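PDB 5J5U: RagB/SusD domain protein from Flavobacterium johnsoniae, which binds chitin and, as a SusD homolog encoded in a chitin utilization locus, probably helps capture chitin chains at the cell surface. Local coordinates for residues A[188-193]-A[341-346]; A[195-200]-A[422-427]; A[249-252]-A[257-260]. One frame throughout, in Å; residues are numbered along the deposited sequence.

Contact 1: residues A[188-193]-A[341-346]; sequences MRLRLA and QLLLAE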
loop_
_atom_site.group_PDB
_atom_site.type_symbol
_atom_site.label_atom_id
_atom_site.label_comp_id
_atom_site.label_asym_id
_atom_site.label_seq_id
_atom_site.Cartn_x
_atom_site.Cartn_y
_atom_site.Cartn_z
ATOM N N MET A 188 4.798 3.695 -10.885
ATOM C CA MET A 188 5.707 3.356 -9.787
ATOM C C MET A 188 6.749 4.458 -9.595
ATOM O O MET A 188 7.047 4.858 -8.460
ATOM C CB MET A 188 6.394 2.004 -10.036
ATOM C CG MET A 188 5.512 0.789 -9.701
ATOM S SD MET A 188 5.070 0.766 -7.937
ATOM C CE MET A 188 6.664 0.473 -7.168
ATOM N N ARG A 189 7.296 4.946 -10.712
ATOM C CA ARG A 189 8.304 6.011 -10.666
ATOM C C ARG A 189 7.763 7.245 -9.963
ATOM O O ARG A 189 8.444 7.839 -9.115
ATOM C CB ARG A 189 8.767 6.364 -12.073
ATOM C CG ARG A 189 9.793 7.482 -12.140
ATOM C CD ARG A 189 10.465 7.425 -13.497
ATOM N NE ARG A 189 11.540 8.394 -13.657
ATOM C CZ ARG A 189 12.310 8.456 -14.736
ATOM N NH1 ARG A 189 12.112 7.604 -15.733
ATOM N NH2 ARG A 189 13.284 9.352 -14.812
ATOM N N LEU A 190 6.527 7.609 -10.290
ATOM C CA LEU A 190 5.867 8.750 -9.638
ATOM C C LEU A 190 5.600 8.525 -8.131
ATOM O O LEU A 190 5.672 9.456 -7.317
ATOM C CB LEU A 190 4.549 9.064 -10.368
ATOM C CG LEU A 190 3.699 10.224 -9.870
ATOM C CD1 LEU A 190 4.442 11.529 -9.990
ATOM C CD2 LEU A 190 2.389 10.271 -10.644
ATOM N N ARG A 191 5.219 7.299 -7.780
ATOM C CA ARG A 191 5.005 6.935 -6.385
ATOM C C ARG A 191 6.310 7.127 -5.590
ATOM O O ARG A 191 6.327 7.699 -4.493
ATOM C CB ARG A 191 4.498 5.485 -6.286
ATOM C CG ARG A 191 4.496 4.924 -4.877
ATOM C CD ARG A 191 4.307 3.419 -4.853
ATOM N NE ARG A 191 2.912 3.047 -5.033
ATOM C CZ ARG A 191 2.457 1.814 -4.889
ATOM N NH1 ARG A 191 3.305 0.840 -4.558
ATOM N NH2 ARG A 191 1.159 1.564 -5.058
ATOM N N LEU A 192 7.408 6.640 -6.157
ATOM C CA LEU A 192 8.718 6.790 -5.516
ATOM C C LEU A 192 9.129 8.277 -5.485
ATOM O O LEU A 192 9.698 8.756 -4.497
ATOM C CB LEU A 192 9.753 5.921 -6.235
ATOM C CG LEU A 192 9.376 4.433 -6.164
ATOM C CD1 LEU A 192 10.127 3.599 -7.153
ATOM C CD2 LEU A 192 9.574 3.870 -4.773
ATOM N N ALA A 193 8.823 9.010 -6.554
ATOM C CA ALA A 193 9.172 10.417 -6.604
ATOM C C ALA A 193 8.489 11.175 -5.501
ATOM O O ALA A 193 9.123 11.954 -4.792
ATOM C CB ALA A 193 8.803 11.032 -7.953
ATOM N N GLN A 341 -3.318 9.704 -10.253
ATOM C CA GLN A 341 -3.955 11.009 -10.404
ATOM C C GLN A 341 -3.857 11.832 -9.122
ATOM O O GLN A 341 -3.694 13.052 -9.170
ATOM C CB GLN A 341 -5.425 10.853 -10.819
ATOM C CG GLN A 341 -5.618 10.224 -12.192
ATOM C CD GLN A 341 -4.730 10.876 -13.238
ATOM O OE1 GLN A 341 -5.024 11.969 -13.712
ATOM N NE2 GLN A 341 -3.639 10.206 -13.601
ATOM N N LEU A 342 -3.937 11.174 -7.973
ATOM C CA LEU A 342 -3.848 11.899 -6.702
ATOM C C LEU A 342 -2.402 12.384 -6.445
ATOM O O LEU A 342 -2.168 13.500 -5.968
ATOM C CB LEU A 342 -4.361 11.018 -5.557
ATOM C CG LEU A 342 -5.881 10.792 -5.522
ATOM C CD1 LEU A 342 -6.302 9.805 -4.437
ATOM C CD2 LEU A 342 -6.618 12.095 -5.332
ATOM N N LEU A 343 -1.429 11.567 -6.829
ATOM C CA LEU A 343 -0.024 11.963 -6.758
ATOM C C LEU A 343 0.245 13.130 -7.704
ATOM O O LEU A 343 0.917 14.083 -7.333
ATOM C CB LEU A 343 0.890 10.781 -7.107
ATOM C CG LEU A 343 0.893 9.606 -6.128
ATOM C CD1 LEU A 343 1.633 8.418 -6.691
ATOM C CD2 LEU A 343 1.471 10.037 -4.773
ATOM N N LEU A 344 -0.312 13.071 -8.915
ATOM C CA LEU A 344 -0.167 14.192 -9.841
ATOM C C LEU A 344 -0.844 15.459 -9.294
ATOM O O LEU A 344 -0.347 16.558 -9.516
ATOM C CB LEU A 344 -0.720 13.835 -11.223
ATOM C CG LEU A 344 0.265 12.909 -11.957
ATOM C CD1 LEU A 344 -0.263 12.431 -13.305
ATOM C CD2 LEU A 344 1.667 13.540 -12.079
ATOM N N ALA A 345 -1.946 15.310 -8.552
ATOM C CA ALA A 345 -2.546 16.467 -7.873
ATOM C C ALA A 345 -1.530 17.100 -6.924
ATOM O O ALA A 345 -1.331 18.329 -6.941
ATOM C CB ALA A 345 -3.813 16.069 -7.104
ATOM N N GLU A 346 -0.874 16.268 -6.108
ATOM C CA GLU A 346 0.106 16.818 -5.173
ATOM C C GLU A 346 1.317 17.456 -5.873
ATOM O O GLU A 346 1.758 18.540 -5.488
ATOM C CB GLU A 346 0.598 15.757 -4.184
ATOM C CG GLU A 346 1.653 16.318 -3.220
ATOM C CD GLU A 346 2.166 15.311 -2.192
ATOM O OE1 GLU A 346 1.820 14.114 -2.276
ATOM O OE2 GLU A 346 2.939 15.727 -1.312
#
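Leu190 lays its branched end over the flank of helix 337-349, overlapping Leu343 and Leu344 in the helical part of a SusD-like fold, whose family belongs to the TPR clan. Helix 178-195, which carries Leu190, and helix 337-349 run in broadly the same direction here, their local axes 43° apart and 10.1 Å from each other at closest approach. That spacing leaves room for leucines from both helices to interleave. With CG turned anti to its backbone nitrogen (chi1 -179°), Leu190 reaches across and slides past Leu343 in the opposite sense, CD2 coming 3.9 Å from Leu343 CB. Against Leu344 it crosses at about a right angle, and CD2 rests 3.6 Å from Leu344 CG. An alanine in place of Leu190 would lose CG and both methyls and is likely to leave a gap beside Leu343 CB and the CG and CD2 of Leu344. Phe212 of helix 201-214 and Phe360 of helix 357-371 also pack on Leu344, continuing the apolar layer. Arg191 offers this interface its backbone and CB, while its chain bends at chi3 and takes the guanidinium past the leucines to a salt bridge with Glu339, one turn earlier on helix 337-349, so the charge is answered by the partner helix. The matching contact comes from Leu343, whose CD1 methyl lies 3.7 Å from Arg191 CA.

Contact 2: residues A[195-200]-A[422-427]; sequences RISEVS and WRRTGY
The loop that leaves helix 178-195 meets the last turn of helix 415-425, and Arg424 is the side chain that joins them. Its CG stands anti to the backbone nitrogen and the chain bends at chi3 (64°), which lets the aliphatic part pass along the loop before the guanidinium turns to its partners. CD lies 3.3 Å from Arg195 O, and CG meets Glu198 CG at 3.9 Å where the two side chains cross at about a right angle. NH1 donates to Ser197 OG over 3.0 Å; the bond is bent, 139° at the hydrogen, and the oxygen is tilted from the guanidinium plane. Serine suits this place because its short hydroxyl also donates to the anti lone pair of Glu198 OE2, at 2.6 Å, relaying the arginine to a carboxylate that remains 4.4 Å from NH1. One water accepts from both Arg424 NE (2.8 Å) and Arg195 NE (2.9 Å), bridging two like-charged side chains. The methyl CG2 of Thr425 covers one guanidinium face, while its OG1 accepts from Tyr427 N in an ST turn at the helix end. Salt bridges probably offset the charge: Arg424 pairs with Glu346 of helix 337-349, and Arg195 with Glu417 of the same helix 415-425 and with Asp117 of helix 98-119, so the contact sits where these helices converge on the end of helix 178-195.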
loop_
_atom_site.group_PDB
_atom_site.type_symbol
_atom_site.label_atom_id
_atom_site.label_comp_id
_atom_site.label_asym_id
_atom_site.label_seq_id
_atom_site.Cartn_x
_atom_site.Cartn_y
_atom_site.Cartn_z
ATOM N N ARG A 195 7.376 9.948 -2.806
ATOM C CA ARG A 195 7.760 9.474 -1.481
ATOM C C ARG A 195 9.018 10.209 -0.961
ATOM O O ARG A 195 9.191 10.346 0.242
ATOM C CB ARG A 195 7.962 7.954 -1.473
ATOM C CG ARG A 195 7.978 7.379 -0.061
ATOM C CD ARG A 195 7.242 6.048 -0.008
ATOM N NE ARG A 195 5.815 6.201 -0.281
ATOM C CZ ARG A 195 5.069 5.250 -0.821
ATOM N NH1 ARG A 195 5.624 4.084 -1.120
ATOM N NH2 ARG A 195 3.773 5.453 -1.053
ATOM N N ILE A 196 9.888 10.678 -1.852
ATOM C CA ILE A 196 11.054 11.448 -1.407
ATOM C C ILE A 196 10.909 12.962 -1.535
ATOM O O ILE A 196 11.909 13.670 -1.613
ATOM C CB ILE A 196 12.341 11.028 -2.148
ATOM C CG1 ILE A 196 12.170 11.215 -3.657
ATOM C CG2 ILE A 196 12.712 9.596 -1.785
ATOM C CD1 ILE A 196 13.427 10.963 -4.442
ATOM N N SER A 197 9.675 13.460 -1.513
ATOM C CA SER A 197 9.424 14.891 -1.679
ATOM C C SER A 197 9.992 15.686 -0.508
ATOM O O SER A 197 10.466 16.803 -0.690
ATOM C CB SER A 197 7.921 15.173 -1.808
ATOM O OG SER A 197 7.244 14.827 -0.612
ATOM N N GLU A 198 9.958 15.098 0.687
ATOM C CA GLU A 198 10.399 15.797 1.882
ATOM C C GLU A 198 11.907 15.737 2.053
ATOM O O GLU A 198 12.523 16.687 2.559
ATOM C CB GLU A 198 9.707 15.233 3.127
ATOM C CG GLU A 198 8.200 15.262 3.042
ATOM C CD GLU A 198 7.665 16.584 2.489
ATOM O OE1 GLU A 198 7.570 17.582 3.243
ATOM O OE2 GLU A 198 7.327 16.624 1.283
ATOM N N VAL A 199 12.517 14.632 1.654
ATOM C CA VAL A 199 13.935 14.508 1.923
ATOM C C VAL A 199 14.790 15.037 0.772
ATOM O O VAL A 199 15.843 15.611 0.994
ATOM C CB VAL A 199 14.328 13.040 2.229
ATOM C CG1 VAL A 199 13.939 12.097 1.063
ATOM C CG2 VAL A 199 15.824 12.961 2.554
ATOM N N SER A 200 14.323 14.854 -0.455
ATOM C CA SER A 200 15.089 15.245 -1.632
ATOM C C SER A 200 14.203 15.883 -2.681
ATOM O O SER A 200 13.964 15.266 -3.729
ATOM C CB SER A 200 15.794 14.028 -2.246
ATOM O OG SER A 200 16.699 13.419 -1.339
ATOM N N TRP A 422 1.265 8.180 5.049
ATOM C CA TRP A 422 1.051 8.826 6.334
ATOM C C TRP A 422 2.388 9.209 6.986
ATOM O O TRP A 422 2.511 10.312 7.539
ATOM C CB TRP A 422 0.245 7.949 7.300
ATOM C CG TRP A 422 0.023 8.674 8.587
ATOM C CD1 TRP A 422 -0.929 9.613 8.837
ATOM C CD2 TRP A 422 0.797 8.557 9.786
ATOM N NE1 TRP A 422 -0.813 10.079 10.114
ATOM C CE2 TRP A 422 0.239 9.446 10.726
ATOM C CE3 TRP A 422 1.910 7.783 10.159
ATOM C CZ2 TRP A 422 0.746 9.583 12.019
ATOM C CZ3 TRP A 422 2.419 7.913 11.449
ATOM C CH2 TRP A 422 1.829 8.802 12.366
ATOM N N ARG A 423 3.386 8.324 6.913
ATOM C CA ARG A 423 4.668 8.664 7.537
ATOM C C ARG A 423 5.284 9.897 6.855
ATOM O O ARG A 423 5.758 10.800 7.534
ATOM C CB ARG A 423 5.641 7.472 7.516
ATOM C CG ARG A 423 5.403 6.477 8.723
ATOM C CD ARG A 423 6.306 5.255 8.632
ATOM N NE ARG A 423 6.071 4.480 7.402
ATOM C CZ ARG A 423 6.925 3.597 6.896
ATOM N NH1 ARG A 423 8.095 3.340 7.497
ATOM N NH2 ARG A 423 6.607 2.953 5.779
ATOM N N ARG A 424 5.214 9.944 5.524
ATOM C CA ARG A 424 5.752 11.063 4.753
ATOM C C ARG A 424 5.020 12.367 5.022
ATOM O O ARG A 424 5.651 13.352 5.372
ATOM C CB ARG A 424 5.707 10.771 3.251
ATOM C CG ARG A 424 6.201 11.925 2.406
ATOM C CD ARG A 424 6.190 11.623 0.901
ATOM N NE ARG A 424 4.851 11.403 0.363
ATOM C CZ ARG A 424 4.098 12.344 -0.207
ATOM N NH1 ARG A 424 4.538 13.588 -0.305
ATOM N NH2 ARG A 424 2.898 12.045 -0.665
ATOM N N THR A 425 3.693 12.368 4.883
ATOM C CA THR A 425 2.920 13.623 4.933
ATOM C C THR A 425 2.311 13.987 6.293
ATOM O O THR A 425 2.000 15.149 6.531
ATOM C CB THR A 425 1.749 13.603 3.894
ATOM O OG1 THR A 425 0.729 12.684 4.323
ATOM C CG2 THR A 425 2.241 13.196 2.515
ATOM N N GLY A 426 2.120 13.015 7.182
ATOM C CA GLY A 426 1.419 13.285 8.433
ATOM C C GLY A 426 -0.106 13.344 8.281
ATOM O O GLY A 426 -0.831 13.674 9.232
ATOM N N TYR A 427 -0.578 13.049 7.072
ATOM C CA TYR A 427 -1.995 13.044 6.722
ATOM C C TYR A 427 -2.468 11.639 6.373
ATOM O O TYR A 427 -1.724 10.870 5.746
ATOM C CB TYR A 427 -2.241 13.965 5.533
ATOM C CG TYR A 427 -2.133 15.440 5.875
ATOM C CD1 TYR A 427 -2.829 15.988 6.948
ATOM C CD2 TYR A 427 -1.320 16.284 5.131
ATOM C CE1 TYR A 427 -2.719 17.342 7.256
ATOM C CE2 TYR A 427 -1.208 17.633 5.434
ATOM C CZ TYR A 427 -1.902 18.151 6.487
ATOM O OH TYR A 427 -1.767 19.484 6.768
HETATM O O HOH W 1 4.422 8.724 -0.110
#

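Contact 3: residues A[249-252]-A[257-260]; sequences YGFI and GDHF
Phe251 and Asp258 meet ring edge to carboxylate: OD2 of Asp258 lies in the plane of the Phe251 ring, 3.7 Å from CD1. An aromatic rim carries a slight positive potential, so an oxygen is probably better tolerated there than over the ring face. Ring and carboxylate planes are 65° apart, and the two side chains cross at about a right angle. Both side chains place CG anti to the carbonyl carbon and beside the backbone nitrogen. For Phe251 (chi1 -79°) this carries the ring off the helix to bring CD1 beside the aspartate; for Asp258 (chi1 -67°) it leaves OD2 near its own backbone N. A water exploits that closeness: it accepts from Asp258 N at 2.9 Å and donates to Asp258 OD2 at 2.8 Å and Phe251 O at 2.7 Å. OD2 also lies close to the carboxylate of Asp254, a like charge that the water may help to offset. Aspartate fits because its short chain lets OD2 share this water with the main chain, while OD1 is engaged by Ser52 OG. Phenylalanine supplies the apolar half, packing on Leu39 of helix 31-45 and Ile321 of strand 320-321. From Asp258 on the backbone is extended, and His259 pairs with Ser50 in the two-stranded antiparallel sheet 49-50/259-260. The whole is a tight helix-to-strand connection, in which a water bridges a carbonyl of helix 246-253 to the backbone and carboxylate just before strand 259-260.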
loop_
_atom_site.group_PDB
_atom_site.type_symbol
_atom_site.label_atom_id
_atom_site.label_comp_id
_atom_site.label_asym_id
_atom_site.label_seq_id
_atom_site.Cartn_x
_atom_site.Cartn_y
_atom_site.Cartn_z
ATOM N N TYR A 249 -7.237 -14.117 3.377
ATOM C CA TYR A 249 -6.785 -15.119 4.333
ATOM C C TYR A 249 -6.673 -14.496 5.733
ATOM O O TYR A 249 -7.102 -15.092 6.724
ATOM C CB TYR A 249 -5.446 -15.718 3.905
ATOM C CG TYR A 249 -4.786 -16.539 4.985
ATOM C CD1 TYR A 249 -5.230 -17.825 5.261
ATOM C CD2 TYR A 249 -3.721 -16.033 5.723
ATOM C CE1 TYR A 249 -4.640 -18.586 6.239
ATOM C CE2 TYR A 249 -3.122 -16.787 6.716
ATOM C CZ TYR A 249 -3.590 -18.069 6.964
ATOM O OH TYR A 249 -3.013 -18.844 7.935
ATOM N N GLY A 250 -6.091 -13.302 5.818
ATOM C CA GLY A 250 -6.031 -12.627 7.109
ATOM C C GLY A 250 -7.424 -12.296 7.661
ATOM O O GLY A 250 -7.719 -12.564 8.815
ATOM N N PHE A 251 -8.272 -11.708 6.821
ATOM C CA PHE A 251 -9.665 -11.421 7.178
ATOM C C PHE A 251 -10.409 -12.641 7.736
ATOM O O PHE A 251 -11.182 -12.516 8.685
ATOM C CB PHE A 251 -10.416 -10.874 5.962
ATOM C CG PHE A 251 -10.143 -9.416 5.681
ATOM C CD1 PHE A 251 -10.004 -8.508 6.723
ATOM C CD2 PHE A 251 -10.039 -8.955 4.380
ATOM C CE1 PHE A 251 -9.758 -7.160 6.461
ATOM C CE2 PHE A 251 -9.799 -7.600 4.102
ATOM C CZ PHE A 251 -9.659 -6.709 5.142
ATOM N N ILE A 252 -10.141 -13.815 7.164
ATOM C CA ILE A 252 -10.811 -15.073 7.530
ATOM C C ILE A 252 -10.181 -15.696 8.783
ATOM O O ILE A 252 -10.882 -16.260 9.610
ATOM C CB ILE A 252 -10.799 -16.074 6.350
ATOM C CG1 ILE A 252 -11.679 -15.543 5.220
ATOM C CG2 ILE A 252 -11.344 -17.435 6.756
ATOM C CD1 ILE A 252 -11.456 -16.209 3.868
ATOM N N GLY A 257 -13.711 -10.829 12.209
ATOM C CA GLY A 257 -13.820 -9.931 13.336
ATOM C C GLY A 257 -13.286 -8.541 13.062
ATOM O O GLY A 257 -13.312 -7.682 13.944
ATOM N N ASP A 258 -12.820 -8.298 11.845
ATOM C CA ASP A 258 -12.297 -6.974 11.517
ATOM C C ASP A 258 -13.407 -6.049 11.036
ATOM O O ASP A 258 -14.273 -6.468 10.272
ATOM C CB ASP A 258 -11.203 -7.047 10.444
ATOM C CG ASP A 258 -9.937 -7.748 10.931
ATOM O OD1 ASP A 258 -9.249 -7.210 11.843
ATOM O OD2 ASP A 258 -9.617 -8.834 10.374
ATOM N N HIS A 259 -13.364 -4.795 11.499
ATOM C CA HIS A 259 -14.239 -3.716 11.025
ATOM C C HIS A 259 -13.387 -2.583 10.511
ATOM O O HIS A 259 -12.197 -2.509 10.826
ATOM C CB HIS A 259 -15.137 -3.166 12.130
ATOM C CG HIS A 259 -15.926 -4.201 12.869
ATOM N ND1 HIS A 259 -17.304 -4.271 12.804
ATOM C CD2 HIS A 259 -15.538 -5.197 13.702
ATOM C CE1 HIS A 259 -17.730 -5.259 13.573
ATOM N NE2 HIS A 259 -16.678 -5.841 14.123
ATOM N N PHE A 260 -13.992 -1.680 9.748
ATOM C CA PHE A 260 -13.319 -0.439 9.388
ATOM C C PHE A 260 -13.262 0.463 10.610
ATOM O O PHE A 260 -14.090 0.358 11.522
ATOM C CB PHE A 260 -14.022 0.262 8.208
ATOM C CG PHE A 260 -14.000 -0.546 6.939
ATOM C CD1 PHE A 260 -12.806 -1.041 6.444
ATOM C CD2 PHE A 260 -15.169 -0.811 6.236
ATOM C CE1 PHE A 260 -12.762 -1.788 5.286
ATOM C CE2 PHE A 260 -15.130 -1.555 5.061
ATOM C CZ PHE A 260 -13.921 -2.046 4.588
HETATM O O HOH W 2 -11.990 -10.170 9.751
#

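In the fold
Contacts 1 and 2 are neighbours, their centres 12 Å apart, and they touch through a salt bridge of 2.8 Å between Glu346 OE1 and Arg424 NH2. Their segments alternate along the chain: helix 178-195 runs from contact 1 into the loop of contact 2, while helices 337-349 and 415-425 supply the other sides. Arg350 joins them again, pairing with Glu346 and Glu198. Contact 3 is nested in sequence within the loops closed by both, yet lies on the opposite side of the chain's centre, 29 Å from either by centres and with nearest atoms about 16 Å from contact 1 and 15 Å from contact 2.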